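Local structure of carboxylesterase YbfK (Bacillus subtilis, 4CCY) at residues W110-F115 and L140-R145; A126-G131 and L274-Q279; K183-D188 and E244-Q249. The protein hydrolyses carboxylic esters to an alcohol and a carboxylate, as a carboxylesterase of the alpha/beta hydrolase superfamily. One frame throughout, in Å; residues are numbered along the deposited sequence.

How the contacts relate
Contact 2 is the most deeply buried of the three: L128, at the end of strand 123-128, meets L274 and S276 at the start of the short helix 275-278, near the centre of the chain. Contacts 1 and 3 lie partly buried on opposite sides of that centre, their own centres about 30 Å apart. Helix 130-141 ties contact 1 to contact 2, opening just after the probable nucleophile S129 and ending beside helix 104-118, where charged chains and a water take over. Contact 3 touches contact 2, with T186 CG2 3.7 Å from L274 CD1. It mixes aromatic and sulfur packing with a bridging water and two sodium ions.

Contact 1 of 3, residues W110-F115 and L140-R145; sequences WMKDVF and LRAPER
Water 1 is gripped from three directions between the segments: it accepts from K112 NZ at 2.9 Å, and donates to E144 OE2 at 2.7 Å and to the carbonyl oxygen R141 O. The ammonium and the carboxylate, 4.7 Å apart from K112 NZ to E144 OE2, are bridged by the water and not by a direct ion pair. K112 reaches it by running extended beyond CG, and on the way its CE packs on A142 CB at 4.0 Å. A142 is where the chain leaves helical geometry after helix 130-141, and R145 N bonds back to A142 O in the turn that follows.

R145, further along the same turn, reaches the helix as well. The bends at chi2 and chi3 (-65° and -66°) bring the guanidinium beside helix 104-118, with NH2 3.5 Å from F115 CB and NH1 near K112 CG. The F115 ring and the guanidinium stand almost perpendicular, at 88°, and the two side chains run past each other in opposite directions. The backbone oxygen R145 O lies at the ring edge, 3.3 Å from F115 CE2. The charge is held by D116 in a salt bridge and by the carbonyls of L120 and E121. This joins the flank of helix 104-118 to the turn that leads from helix 130-141 into strand 146-152, in an alpha/beta hydrolase fold.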
loop_
_atom_site.group_PDB
_atom_site.type_symbol
_atom_site.label_atom_id
_atom_site.label_comp_id
_atom_site.label_asym_id
_atom_site.label_seq_id
_atom_site.Cartn_x
_atom_site.Cartn_y
_atom_site.Cartn_z
ATOM N N TRP A 110 2.697 3.101 14.687
ATOM C CA TRP A 110 2.459 4.198 13.745
ATOM C C TRP A 110 1.001 4.246 13.324
ATOM O O TRP A 110 0.379 5.296 13.385
ATOM C CB TRP A 110 3.360 4.062 12.507
ATOM C CG TRP A 110 2.975 4.996 11.374
ATOM C CD1 TRP A 110 2.919 6.386 11.401
ATOM C CD2 TRP A 110 2.562 4.629 10.016
ATOM N NE1 TRP A 110 2.530 6.891 10.184
ATOM C CE2 TRP A 110 2.283 5.890 9.313
ATOM C CE3 TRP A 110 2.406 3.430 9.332
ATOM C CZ2 TRP A 110 1.876 5.920 7.977
ATOM C CZ3 TRP A 110 1.973 3.475 7.994
ATOM C CH2 TRP A 110 1.717 4.690 7.336
ATOM N N MET A 111 0.450 3.099 12.918
ATOM C CA MET A 111 -0.939 3.036 12.453
ATOM C C MET A 111 -1.959 3.298 13.556
ATOM O O MET A 111 -2.994 3.911 13.287
ATOM C CB MET A 111 -1.237 1.716 11.727
ATOM C CG MET A 111 -2.596 1.643 11.007
ATOM S SD MET A 111 -3.027 2.980 9.836
ATOM C CE MET A 111 -1.505 3.171 8.896
ATOM N N LYS A 112 -1.683 2.830 14.781
ATOM C CA LYS A 112 -2.532 3.162 15.935
ATOM C C LYS A 112 -2.606 4.672 16.157
ATOM O O LYS A 112 -3.689 5.199 16.393
ATOM C CB LYS A 112 -2.061 2.470 17.221
ATOM C CG LYS A 112 -2.412 0.997 17.316
ATOM C CD LYS A 112 -2.089 0.470 18.710
ATOM C CE LYS A 112 -1.847 -1.027 18.672
ATOM N NZ LYS A 112 -1.494 -1.521 20.030
ATOM N N ASP A 113 -1.466 5.358 16.058
ATOM C CA ASP A 113 -1.422 6.828 16.164
ATOM C C ASP A 113 -2.251 7.492 15.059
ATOM O O ASP A 113 -2.946 8.476 15.303
ATOM C CB ASP A 113 0.016 7.355 16.052
ATOM C CG ASP A 113 0.866 7.083 17.278
ATOM O OD1 ASP A 113 0.374 6.521 18.280
ATOM O OD2 ASP A 113 2.069 7.447 17.228
ATOM N N VAL A 114 -2.139 6.976 13.834
ATOM C CA VAL A 114 -2.942 7.493 12.719
ATOM C C VAL A 114 -4.433 7.346 13.052
ATOM O O VAL A 114 -5.170 8.318 13.017
ATOM C CB VAL A 114 -2.589 6.833 11.362
ATOM C CG1 VAL A 114 -3.568 7.253 10.280
ATOM C CG2 VAL A 114 -1.167 7.187 10.936
ATOM N N PHE A 115 -4.852 6.130 13.402
ATOM C CA PHE A 115 -6.229 5.866 13.849
ATOM C C PHE A 115 -6.658 6.845 14.945
ATOM O O PHE A 115 -7.720 7.474 14.840
ATOM C CB PHE A 115 -6.362 4.429 14.370
ATOM C CG PHE A 115 -6.663 3.404 13.303
ATOM C CD1 PHE A 115 -5.862 3.287 12.161
ATOM C CD2 PHE A 115 -7.740 2.531 13.450
ATOM C CE1 PHE A 115 -6.130 2.318 11.197
ATOM C CE2 PHE A 115 -8.009 1.571 12.483
ATOM C CZ PHE A 115 -7.201 1.458 11.366
ATOM N N LEU A 140 -2.790 -8.488 12.535
ATOM C CA LEU A 140 -2.204 -9.435 13.488
ATOM C C LEU A 140 -1.940 -8.788 14.839
ATOM O O LEU A 140 -2.208 -9.382 15.881
ATOM C CB LEU A 140 -0.891 -10.015 12.956
ATOM C CG LEU A 140 -0.915 -11.115 11.895
ATOM C CD1 LEU A 140 0.485 -11.318 11.332
ATOM C CD2 LEU A 140 -1.444 -12.421 12.474
ATOM N N ARG A 141 -1.386 -7.582 14.828
ATOM C CA ARG A 141 -0.994 -6.922 16.077
ATOM C C ARG A 141 -2.099 -6.067 16.680
ATOM O O ARG A 141 -2.051 -5.756 17.863
ATOM C CB ARG A 141 0.234 -6.040 15.863
ATOM C CG ARG A 141 1.526 -6.813 15.711
ATOM C CD ARG A 141 2.627 -5.906 15.196
ATOM N NE ARG A 141 3.857 -6.650 14.951
ATOM C CZ ARG A 141 4.740 -6.971 15.897
ATOM N NH1 ARG A 141 4.538 -6.620 17.160
ATOM N NH2 ARG A 141 5.825 -7.659 15.576
ATOM N N ALA A 142 -3.066 -5.651 15.867
ATOM C CA ALA A 142 -4.157 -4.816 16.377
ATOM C C ALA A 142 -5.506 -5.220 15.806
ATOM O O ALA A 142 -6.231 -4.370 15.293
ATOM C CB ALA A 142 -3.882 -3.340 16.125
ATOM N N PRO A 143 -5.866 -6.521 15.931
ATOM C CA PRO A 143 -7.102 -6.996 15.310
ATOM C C PRO A 143 -8.329 -6.262 15.823
ATOM O O PRO A 143 -9.302 -6.143 15.100
ATOM C CB PRO A 143 -7.167 -8.470 15.727
ATOM C CG PRO A 143 -6.327 -8.569 16.959
ATOM C CD PRO A 143 -5.236 -7.551 16.781
ATOM N N GLU A 144 -8.269 -5.773 17.060
ATOM C CA GLU A 144 -9.390 -5.063 17.673
ATOM C C GLU A 144 -9.719 -3.741 16.973
ATOM O O GLU A 144 -10.804 -3.187 17.164
ATOM C CB GLU A 144 -9.149 -4.852 19.187
ATOM C CG GLU A 144 -8.142 -3.754 19.553
ATOM C CD GLU A 144 -6.677 -4.133 19.317
ATOM O OE1 GLU A 144 -6.363 -5.309 19.061
ATOM O OE2 GLU A 144 -5.818 -3.240 19.399
ATOM N N ARG A 145 -8.779 -3.244 16.165
ATOM C CA ARG A 145 -8.957 -1.979 15.462
ATOM C C ARG A 145 -9.362 -2.176 13.999
ATOM O O ARG A 145 -9.572 -1.212 13.276
ATOM C CB ARG A 145 -7.681 -1.127 15.549
ATOM C CG ARG A 145 -7.110 -0.978 16.959
ATOM C CD ARG A 145 -8.025 -0.217 17.912
ATOM N NE ARG A 145 -8.203 1.197 17.555
ATOM C CZ ARG A 145 -7.358 2.172 17.876
ATOM N NH1 ARG A 145 -6.235 1.906 18.549
ATOM N NH2 ARG A 145 -7.630 3.422 17.514
HETATM O O HOH W 1 -3.244 -3.872 19.812
#

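Contact 2 of 3, residues A126-G131 and L274-Q279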
loop_
_atom_site.group_PDB
_atom_site.type_symbol
_atom_site.label_atom_id
_atom_site.label_comp_id
_atom_site.label_asym_id
_atom_site.label_seq_id
_atom_site.Cartn_x
_atom_site.Cartn_y
_atom_site.Cartn_z
ATOM N N ALA A 126 -7.481 -1.217 3.099
ATOM C CA ALA A 126 -7.144 -1.808 1.796
ATOM C C ALA A 126 -5.781 -1.317 1.399
ATOM O O ALA A 126 -5.483 -0.135 1.558
ATOM C CB ALA A 126 -8.179 -1.451 0.726
ATOM N N GLY A 127 -4.945 -2.220 0.903
ATOM C CA GLY A 127 -3.577 -1.855 0.593
ATOM C C GLY A 127 -2.905 -2.677 -0.482
ATOM O O GLY A 127 -3.246 -3.841 -0.701
ATOM N N LEU A 128 -1.919 -2.063 -1.127
ATOM C CA LEU A 128 -1.166 -2.712 -2.179
ATOM C C LEU A 128 0.305 -2.845 -1.811
ATOM O O LEU A 128 0.907 -1.894 -1.322
ATOM C CB LEU A 128 -1.293 -1.918 -3.482
ATOM C CG LEU A 128 -0.520 -2.532 -4.652
ATOM C CD1 LEU A 128 -1.454 -3.388 -5.494
ATOM C CD2 LEU A 128 0.121 -1.456 -5.510
ATOM N N SER A 129 0.882 -4.022 -2.066
ATOM C CA SER A 129 2.321 -4.234 -1.931
ATOM C C SER A 129 2.780 -3.930 -0.496
ATOM O O SER A 129 2.299 -4.579 0.439
ATOM C CB SER A 129 3.066 -3.423 -3.003
ATOM O OG SER A 129 4.343 -3.958 -3.270
ATOM N N LEU A 130 3.689 -2.968 -0.313
ATOM C CA LEU A 130 4.082 -2.502 1.041
ATOM C C LEU A 130 2.906 -2.202 1.985
ATOM O O LEU A 130 2.877 -2.664 3.130
ATOM C CB LEU A 130 4.981 -1.269 0.965
ATOM C CG LEU A 130 5.475 -0.623 2.275
ATOM C CD1 LEU A 130 6.323 -1.595 3.101
ATOM C CD2 LEU A 130 6.272 0.628 1.964
ATOM N N GLY A 131 1.949 -1.406 1.527
ATOM C CA GLY A 131 0.771 -1.146 2.342
ATOM C C GLY A 131 -0.038 -2.409 2.613
ATOM O O GLY A 131 -0.683 -2.532 3.645
ATOM N N LEU A 274 0.712 -4.599 -10.212
ATOM C CA LEU A 274 -0.011 -3.344 -10.009
ATOM C C LEU A 274 -1.513 -3.492 -10.260
ATOM O O LEU A 274 -2.114 -2.756 -11.047
ATOM C CB LEU A 274 0.600 -2.242 -10.880
ATOM C CG LEU A 274 2.067 -1.902 -10.595
ATOM C CD1 LEU A 274 2.519 -0.789 -11.518
ATOM C CD2 LEU A 274 2.314 -1.531 -9.130
ATOM N N LEU A 275 -2.112 -4.432 -9.536
ATOM C CA LEU A 275 -3.456 -4.922 -9.813
ATOM C C LEU A 275 -4.551 -3.856 -9.708
ATOM O O LEU A 275 -5.485 -3.848 -10.520
ATOM C CB LEU A 275 -3.764 -6.133 -8.917
ATOM C CG LEU A 275 -5.079 -6.919 -8.991
ATOM C CD1 LEU A 275 -5.555 -7.152 -10.426
ATOM C CD2 LEU A 275 -4.916 -8.251 -8.250
ATOM N N SER A 276 -4.450 -2.963 -8.729
ATOM C CA SER A 276 -5.473 -1.930 -8.573
ATOM C C SER A 276 -5.410 -0.893 -9.703
ATOM O O SER A 276 -6.413 -0.227 -9.994
ATOM C CB SER A 276 -5.365 -1.250 -7.211
ATOM O OG SER A 276 -4.086 -0.664 -7.056
ATOM N N LEU A 277 -4.237 -0.760 -10.328
ATOM C CA LEU A 277 -4.049 0.170 -11.442
ATOM C C LEU A 277 -4.367 -0.461 -12.799
ATOM O O LEU A 277 -4.899 0.212 -13.689
ATOM C CB LEU A 277 -2.626 0.745 -11.454
ATOM C CG LEU A 277 -2.259 1.809 -10.406
ATOM C CD1 LEU A 277 -0.748 1.909 -10.272
ATOM C CD2 LEU A 277 -2.874 3.175 -10.719
ATOM N N GLU A 278 -4.034 -1.741 -12.943
ATOM C CA GLU A 278 -4.231 -2.496 -14.191
ATOM C C GLU A 278 -5.657 -2.957 -14.455
ATOM O O GLU A 278 -6.102 -2.982 -15.600
ATOM C CB GLU A 278 -3.368 -3.742 -14.158
ATOM C CG GLU A 278 -2.122 -3.640 -14.995
ATOM C CD GLU A 278 -1.387 -4.957 -15.089
ATOM O OE1 GLU A 278 -0.778 -5.354 -14.079
ATOM O OE2 GLU A 278 -1.436 -5.588 -16.167
ATOM N N GLN A 279 -6.344 -3.387 -13.399
ATOM C CA GLN A 279 -7.721 -3.866 -13.517
ATOM C C GLN A 279 -8.618 -3.139 -12.521
ATOM O O GLN A 279 -9.246 -3.788 -11.666
ATOM C CB GLN A 279 -7.798 -5.386 -13.286
ATOM C CG GLN A 279 -7.010 -6.227 -14.278
ATOM C CD GLN A 279 -7.621 -6.221 -15.670
ATOM O OE1 GLN A 279 -8.754 -5.777 -15.867
ATOM N NE2 GLN A 279 -6.881 -6.734 -16.638
#
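L128, within the probable nucleophile elbow and next to S129, meets L274 and S276; the elbow is the sharp strand-turn-helix of the alpha/beta hydrolase fold, with its GxSxG pattern at G127, S129 and G131. The tight part is the strand-end leucine. Its side chain points at the short helix 275-278, and with CG trans to the backbone nitrogen (chi1 180°) it carries both methyls across: CD2 lies 4.2 Å from L274 CD2, while CD1 sits 4.2 Å from the backbone nitrogen L275 N. I152 of the neighbouring strand and M69 also pack on L128 in a buried, largely apolar contact, with no hydrogen bond between the segments.

The contact thins toward both ends. E278 and Q279 are partly exposed and reach back to the loop before them, E278 OE1 to G272 N and Q279 NE2 to N270 O, while L130, on the far side of S129, is partly exposed. S129 takes no part in the packing; assigned by similarity as a charge-relay residue, it adopts the strained backbone of the elbow (phi 59°, psi -120°) and its OG is hydrogen-bonded to H273 NE2. On the helix side, the polar tip of S276 turns to the leucine, OG standing 4.1 Å from L128 CD1.

Contact 3 of 3, residues K183-D188 and E244-Q249. With NA (sodium ion), chain C; NA (sodium ion), chain D.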
loop_
_atom_site.group_PDB
_atom_site.type_symbol
_atom_site.label_atom_id
_atom_site.label_comp_id
_atom_site.label_asym_id
_atom_site.label_seq_id
_atom_site.Cartn_x
_atom_site.Cartn_y
_atom_site.Cartn_z
ATOM N N LYS A 183 9.664 -0.543 -15.474
ATOM C CA LYS A 183 9.525 -1.370 -16.665
ATOM C C LYS A 183 9.295 -2.832 -16.273
ATOM O O LYS A 183 8.501 -3.547 -16.884
ATOM C CB LYS A 183 10.786 -1.229 -17.514
ATOM C CG LYS A 183 10.749 -1.875 -18.882
ATOM C CD LYS A 183 12.139 -1.835 -19.515
ATOM C CE LYS A 183 12.507 -0.430 -19.993
ATOM N NZ LYS A 183 13.942 -0.280 -20.391
ATOM N N TRP A 184 9.987 -3.245 -15.223
ATOM C CA TRP A 184 9.949 -4.602 -14.726
ATOM C C TRP A 184 8.679 -4.889 -13.975
ATOM O O TRP A 184 8.047 -5.911 -14.200
ATOM C CB TRP A 184 11.169 -4.810 -13.836
ATOM C CG TRP A 184 11.113 -6.013 -12.941
ATOM C CD1 TRP A 184 11.202 -7.358 -13.307
ATOM C CD2 TRP A 184 10.985 -6.015 -11.475
ATOM N NE1 TRP A 184 11.116 -8.167 -12.198
ATOM C CE2 TRP A 184 10.994 -7.424 -11.066
ATOM C CE3 TRP A 184 10.863 -5.017 -10.491
ATOM C CZ2 TRP A 184 10.890 -7.799 -9.729
ATOM C CZ3 TRP A 184 10.770 -5.413 -9.157
ATOM C CH2 TRP A 184 10.769 -6.767 -8.786
ATOM N N ILE A 185 8.296 -3.982 -13.080
ATOM C CA ILE A 185 7.133 -4.189 -12.216
ATOM C C ILE A 185 5.793 -4.092 -12.973
ATOM O O ILE A 185 4.854 -4.832 -12.675
ATOM C CB ILE A 185 7.176 -3.255 -10.976
ATOM C CG1 ILE A 185 6.370 -3.840 -9.820
ATOM C CG2 ILE A 185 6.712 -1.840 -11.306
ATOM C CD1 ILE A 185 7.062 -4.991 -9.132
ATOM N N THR A 186 5.718 -3.194 -13.956
ATOM C CA THR A 186 4.496 -3.037 -14.749
ATOM C C THR A 186 4.257 -4.227 -15.658
ATOM O O THR A 186 3.120 -4.655 -15.815
ATOM C CB THR A 186 4.481 -1.753 -15.610
ATOM O OG1 THR A 186 5.635 -1.717 -16.470
ATOM C CG2 THR A 186 4.408 -0.504 -14.740
ATOM N N GLY A 187 5.331 -4.759 -16.242
ATOM C CA GLY A 187 5.237 -5.825 -17.236
ATOM C C GLY A 187 4.991 -5.250 -18.619
ATOM O O GLY A 187 4.788 -4.041 -18.776
ATOM N N ASP A 188 5.001 -6.111 -19.629
ATOM C CA ASP A 188 4.910 -5.647 -21.010
ATOM C C ASP A 188 3.508 -5.221 -21.446
ATOM O O ASP A 188 3.347 -4.659 -22.522
ATOM C CB ASP A 188 5.491 -6.700 -21.962
ATOM C CG ASP A 188 6.999 -6.783 -21.863
ATOM O OD1 ASP A 188 7.626 -5.727 -21.632
ATOM O OD2 ASP A 188 7.562 -7.893 -21.994
ATOM N N GLU A 244 2.380 -11.441 -11.708
ATOM C CA GLU A 244 3.193 -10.902 -10.600
ATOM C C GLU A 244 4.690 -11.187 -10.748
ATOM O O GLU A 244 5.110 -12.353 -10.699
ATOM C CB GLU A 244 2.692 -11.476 -9.267
ATOM C CG GLU A 244 3.571 -11.181 -8.059
ATOM C CD GLU A 244 3.670 -9.700 -7.772
ATOM O OE1 GLU A 244 2.745 -9.181 -7.123
ATOM O OE2 GLU A 244 4.664 -9.056 -8.206
ATOM N N ALA A 245 5.484 -10.124 -10.909
ATOM C CA ALA A 245 6.908 -10.257 -11.247
ATOM C C ALA A 245 7.817 -10.505 -10.033
ATOM O O ALA A 245 8.954 -10.943 -10.189
ATOM C CB ALA A 245 7.393 -9.032 -12.024
ATOM N N MET A 246 7.300 -10.234 -8.840
ATOM C CA MET A 246 8.109 -10.187 -7.623
ATOM C C MET A 246 8.260 -11.516 -6.878
ATOM O O MET A 246 9.167 -11.661 -6.058
ATOM C CB MET A 246 7.548 -9.144 -6.650
ATOM C CG MET A 246 7.436 -7.736 -7.205
ATOM S SD MET A 246 7.193 -6.563 -5.844
ATOM C CE MET A 246 8.899 -6.237 -5.394
ATOM N N TYR A 247 7.364 -12.466 -7.146
ATOM C CA TYR A 247 7.384 -13.778 -6.499
ATOM C C TYR A 247 6.468 -14.767 -7.210
ATOM O O TYR A 247 5.824 -14.418 -8.218
ATOM C CB TYR A 247 7.003 -13.681 -5.016
ATOM C CG TYR A 247 5.775 -12.854 -4.703
ATOM C CD1 TYR A 247 4.495 -13.392 -4.817
ATOM C CD2 TYR A 247 5.896 -11.544 -4.271
ATOM C CE1 TYR A 247 3.373 -12.653 -4.503
ATOM C CE2 TYR A 247 4.774 -10.789 -3.975
ATOM C CZ TYR A 247 3.516 -11.352 -4.093
ATOM O OH TYR A 247 2.392 -10.610 -3.787
ATOM N N HIS A 248 6.426 -16.000 -6.696
ATOM C CA HIS A 248 5.518 -17.020 -7.223
ATOM C C HIS A 248 4.188 -16.885 -6.556
ATOM O O HIS A 248 3.959 -17.441 -5.473
ATOM C CB HIS A 248 6.074 -18.427 -7.012
ATOM C CG HIS A 248 7.236 -18.765 -7.917
ATOM N ND1 HIS A 248 7.182 -18.604 -9.253
ATOM C CD2 HIS A 248 8.494 -19.268 -7.634
ATOM C CE1 HIS A 248 8.356 -18.970 -9.799
ATOM N NE2 HIS A 248 9.157 -19.382 -8.811
ATOM N N GLN A 249 3.280 -16.169 -7.208
ATOM C CA GLN A 249 1.971 -15.891 -6.602
ATOM C C GLN A 249 1.126 -17.150 -6.393
ATOM O O GLN A 249 0.265 -17.167 -5.521
ATOM C CB GLN A 249 1.205 -14.800 -7.370
ATOM C CG GLN A 249 0.648 -15.209 -8.733
ATOM C CD GLN A 249 1.725 -15.503 -9.753
ATOM O OE1 GLN A 249 2.826 -14.948 -9.705
ATOM N NE2 GLN A 249 1.419 -16.378 -10.679
HETATM NA NA NA C . 4.892 -14.638 -10.681
HETATM NA NA NA D . 5.262 -1.706 -18.893
HETATM O O HOH W 2 7.243 -2.658 -19.125
HETATM O O HOH W 3 4.216 -7.664 -12.002
HETATM O O HOH W 4 5.301 -17.137 -10.596
HETATM O O HOH W 5 3.915 -15.056 -12.875
HETATM O O HOH W 6 7.499 -14.570 -11.192
HETATM O O HOH W 7 5.776 0.581 -18.750
#
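M246 and A245 pack against W184 and I185 from the loop that carries E244. The closest approach is tight for two carbons, 3.4 Å between I185 CD1 and M246 CG, with M246 SD alongside the same methyl. The M246 and W184 side chains cross at about a right angle, with M246 CG 3.8 Å from W184 CH2. A245 CB lies over one face of W184 in a CH-pi contact, 4.2 Å from the centroid of the five-membered ring and 28° off its normal. W184 holds its indole there with CG opposite the backbone nitrogen (chi1 164°). Replacing W184 by an alanine would probably leave the A245 methyl without its aromatic face and open a gap beside M246 CG. Water 3 adds a polar link, donating to I185 O and accepting from A245 N.

The next shell fixes the loop. M246 N donates to E244 OE2 at 3.0 Å, on the anti side of a carboxylate whose OE1 bonds H273 ND1; E244 and H273 are probable charge-relay residues, by similarity to relatives. One sodium ion gathers E244 O, Y247 O, Q249 OE1 (2.3 Å) and waters 4, 5 and 6, pinning the loop's backbone. A second binds T186 OG1, G187 O and waters 2 and 7 at the end of the opposing helix, with Y190 O also binding it. The contact thus joins the C-terminal end of helix 175-186 to the loop between strand 236-241 and helix 249-259, with V165 of helix 164-170 packing on both W184 and M246.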